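Local coordinates for protein endo-beta-mannanase (PDB 7BOB) that acts as an exo-beta-1,4-mannosidase of glycoside hydrolase family 5, probably releasing mannose from the ends of beta-1,4-linked mannosides, and assembles as a homotrimer, at residues A423-G428 and V442-I447. Numbering follows the deposited sequence.
Sequences AEEHVG and VERIII
Arg444 reaches Glu425 across one intervening strand of the C-terminal alpha/beta domain, which follows the family 5 (beta/alpha)8 barrel. In its mixed sheet, strand 385-389 lies between the parallel strands 427-431 and 444-448, and the CA atoms of Glu425 and Arg444 stand 11.0 Å apart, so the side chains alone close the gap. From Arg444 CB, which points toward 423-428, the chain leaves with CG beside the backbone N and runs out extended through CD. A bend at chi3 (-78°) then turns the head. The side chain packs against Val385, Leu584 and Lys586. NE hydrogen-bonds to Thr384 O, just ahead of the middle strand, and NH1 makes a weak bond to Thr585 O in the C-terminal tail. These contacts, together with the Glu425 bond, tie three parts of the chain to one guanidinium. Arg444 NH2 forms the salt bridge, 2.9 Å from Glu425 OE2, which sits at the guanidinium edge near its plane. The associated hydrogen bond is weak, its N-H...O angle being 130°. Nor is this the paired bridge of two coplanar groups: carboxylate and guanidinium planes are 47° apart, and a single nitrogen confronts the acid. Glu425 belongs to the Schellman motif ending helix 406-422, its N bonding to Leu420 O. Its bent chain brings the carboxylate round to the arginine, while OE1 takes a hydrogen bond from Thr384 OG1, so Thr384 serves both partners, by hydroxyl and carbonyl. Arg444 NH2 also lies 2.9 Å from Glu425 OE1 and 3.2 Å from Glu425 CD, placing this nitrogen almost evenly between the two carboxylate oxygens.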
loop_
_atom_site.group_PDB
_atom_site.type_symbol
_atom_site.label_atom_id
_atom_site.label_comp_id
_atom_site.label_asym_id
_atom_site.label_seq_id
_atom_site.Cartn_x
_atom_site.Cartn_y
_atom_site.Cartn_z
ATOM N N ALA A 423 29.538 1.134 -21.956
ATOM C CA ALA A 423 30.510 0.209 -22.536
ATOM C C ALA A 423 30.619 0.372 -24.037
ATOM O O ALA A 423 31.247 -0.465 -24.690
ATOM C CB ALA A 423 30.139 -1.237 -22.220
ATOM N N GLU A 424 29.974 1.400 -24.593
ATOM C CA GLU A 424 30.072 1.721 -26.011
ATOM C C GLU A 424 29.503 0.601 -26.879
ATOM O O GLU A 424 30.002 0.319 -27.974
ATOM C CB GLU A 424 31.513 2.066 -26.395
ATOM C CG GLU A 424 31.955 3.364 -25.732
ATOM C CD GLU A 424 33.403 3.703 -25.993
ATOM O OE1 GLU A 424 33.851 3.557 -27.158
ATOM O OE2 GLU A 424 34.089 4.114 -25.026
ATOM N N GLU A 425 28.434 -0.028 -26.391
ATOM C CA GLU A 425 27.610 -0.908 -27.207
ATOM C C GLU A 425 26.447 -0.132 -27.818
ATOM O O GLU A 425 26.026 0.897 -27.289
ATOM C CB GLU A 425 27.083 -2.071 -26.372
ATOM C CG GLU A 425 28.197 -2.898 -25.735
ATOM C CD GLU A 425 28.665 -4.007 -26.642
ATOM O OE1 GLU A 425 28.118 -4.151 -27.759
ATOM O OE2 GLU A 425 29.580 -4.742 -26.245
ATOM N N HIS A 426 25.959 -0.621 -28.964
ATOM C CA HIS A 426 24.729 -0.127 -29.583
ATOM C C HIS A 426 23.605 -1.079 -29.193
ATOM O O HIS A 426 23.631 -2.260 -29.556
ATOM C CB HIS A 426 24.841 -0.036 -31.110
ATOM C CG HIS A 426 25.790 1.019 -31.593
ATOM N ND1 HIS A 426 25.949 2.234 -30.958
ATOM C CD2 HIS A 426 26.636 1.038 -32.653
ATOM C CE1 HIS A 426 26.854 2.952 -31.600
ATOM N NE2 HIS A 426 27.284 2.250 -32.635
ATOM N N VAL A 427 22.621 -0.572 -28.460
ATOM C CA VAL A 427 21.643 -1.421 -27.789
ATOM C C VAL A 427 20.318 -1.388 -28.544
ATOM O O VAL A 427 19.722 -0.320 -28.723
ATOM C CB VAL A 427 21.445 -0.995 -26.333
ATOM C CG1 VAL A 427 20.524 -1.979 -25.638
ATOM C CG2 VAL A 427 22.798 -0.873 -25.644
ATOM N N GLY A 428 19.849 -2.568 -28.953
ATOM C CA GLY A 428 18.517 -2.756 -29.473
ATOM C C GLY A 428 17.592 -3.468 -28.488
ATOM O O GLY A 428 17.966 -3.845 -27.377
ATOM N N VAL A 442 20.117 -10.691 -34.956
ATOM C CA VAL A 442 20.261 -10.408 -33.531
ATOM C C VAL A 442 21.232 -11.451 -32.976
ATOM O O VAL A 442 20.885 -12.627 -32.793
ATOM C CB VAL A 442 18.904 -10.416 -32.812
ATOM C CG1 VAL A 442 19.079 -10.408 -31.308
ATOM C CG2 VAL A 442 18.055 -9.200 -33.248
ATOM N N GLU A 443 22.475 -11.040 -32.733
ATOM C CA GLU A 443 23.495 -12.007 -32.364
ATOM C C GLU A 443 23.699 -12.142 -30.857
ATOM O O GLU A 443 24.126 -13.205 -30.397
ATOM C CB GLU A 443 24.827 -11.649 -33.026
ATOM C CG GLU A 443 25.782 -12.851 -33.140
ATOM C CD GLU A 443 27.251 -12.452 -33.170
ATOM O OE1 GLU A 443 28.002 -12.867 -32.249
ATOM O OE2 GLU A 443 27.651 -11.729 -34.120
ATOM N N ARG A 444 23.414 -11.099 -30.078
ATOM C CA ARG A 444 23.634 -11.108 -28.640
ATOM C C ARG A 444 22.393 -10.584 -27.933
ATOM O O ARG A 444 21.852 -9.527 -28.303
ATOM C CB ARG A 444 24.869 -10.282 -28.281
ATOM C CG ARG A 444 26.026 -10.524 -29.255
ATOM C CD ARG A 444 27.362 -10.223 -28.640
ATOM N NE ARG A 444 27.628 -8.791 -28.601
ATOM C CZ ARG A 444 28.610 -8.243 -27.895
ATOM N NH1 ARG A 444 29.413 -9.011 -27.171
ATOM N NH2 ARG A 444 28.789 -6.932 -27.904
ATOM N N ILE A 445 21.940 -11.338 -26.927
ATOM C CA ILE A 445 20.709 -11.057 -26.198
ATOM C C ILE A 445 21.023 -11.049 -24.712
ATOM O O ILE A 445 21.631 -11.996 -24.195
ATOM C CB ILE A 445 19.602 -12.086 -26.502
ATOM C CG1 ILE A 445 19.035 -11.867 -27.915
ATOM C CG2 ILE A 445 18.493 -11.969 -25.467
ATOM C CD1 ILE A 445 17.993 -12.892 -28.326
ATOM N N ILE A 446 20.614 -9.983 -24.029
ATOM C CA ILE A 446 20.776 -9.864 -22.589
ATOM C C ILE A 446 19.397 -9.913 -21.955
ATOM O O ILE A 446 18.506 -9.137 -22.329
ATOM C CB ILE A 446 21.508 -8.573 -22.195
ATOM C CG1 ILE A 446 22.892 -8.530 -22.830
ATOM C CG2 ILE A 446 21.657 -8.503 -20.678
ATOM C CD1 ILE A 446 23.646 -7.278 -22.473
ATOM N N ILE A 447 19.214 -10.832 -21.018
ATOM C CA ILE A 447 17.984 -10.918 -20.247
ATOM C C ILE A 447 18.257 -10.295 -18.883
ATOM O O ILE A 447 19.117 -10.774 -18.127
ATOM C CB ILE A 447 17.500 -12.370 -20.126
ATOM C CG1 ILE A 447 17.271 -12.982 -21.514
ATOM C CG2 ILE A 447 16.267 -12.439 -19.257
ATOM C CD1 ILE A 447 16.798 -14.438 -21.484
#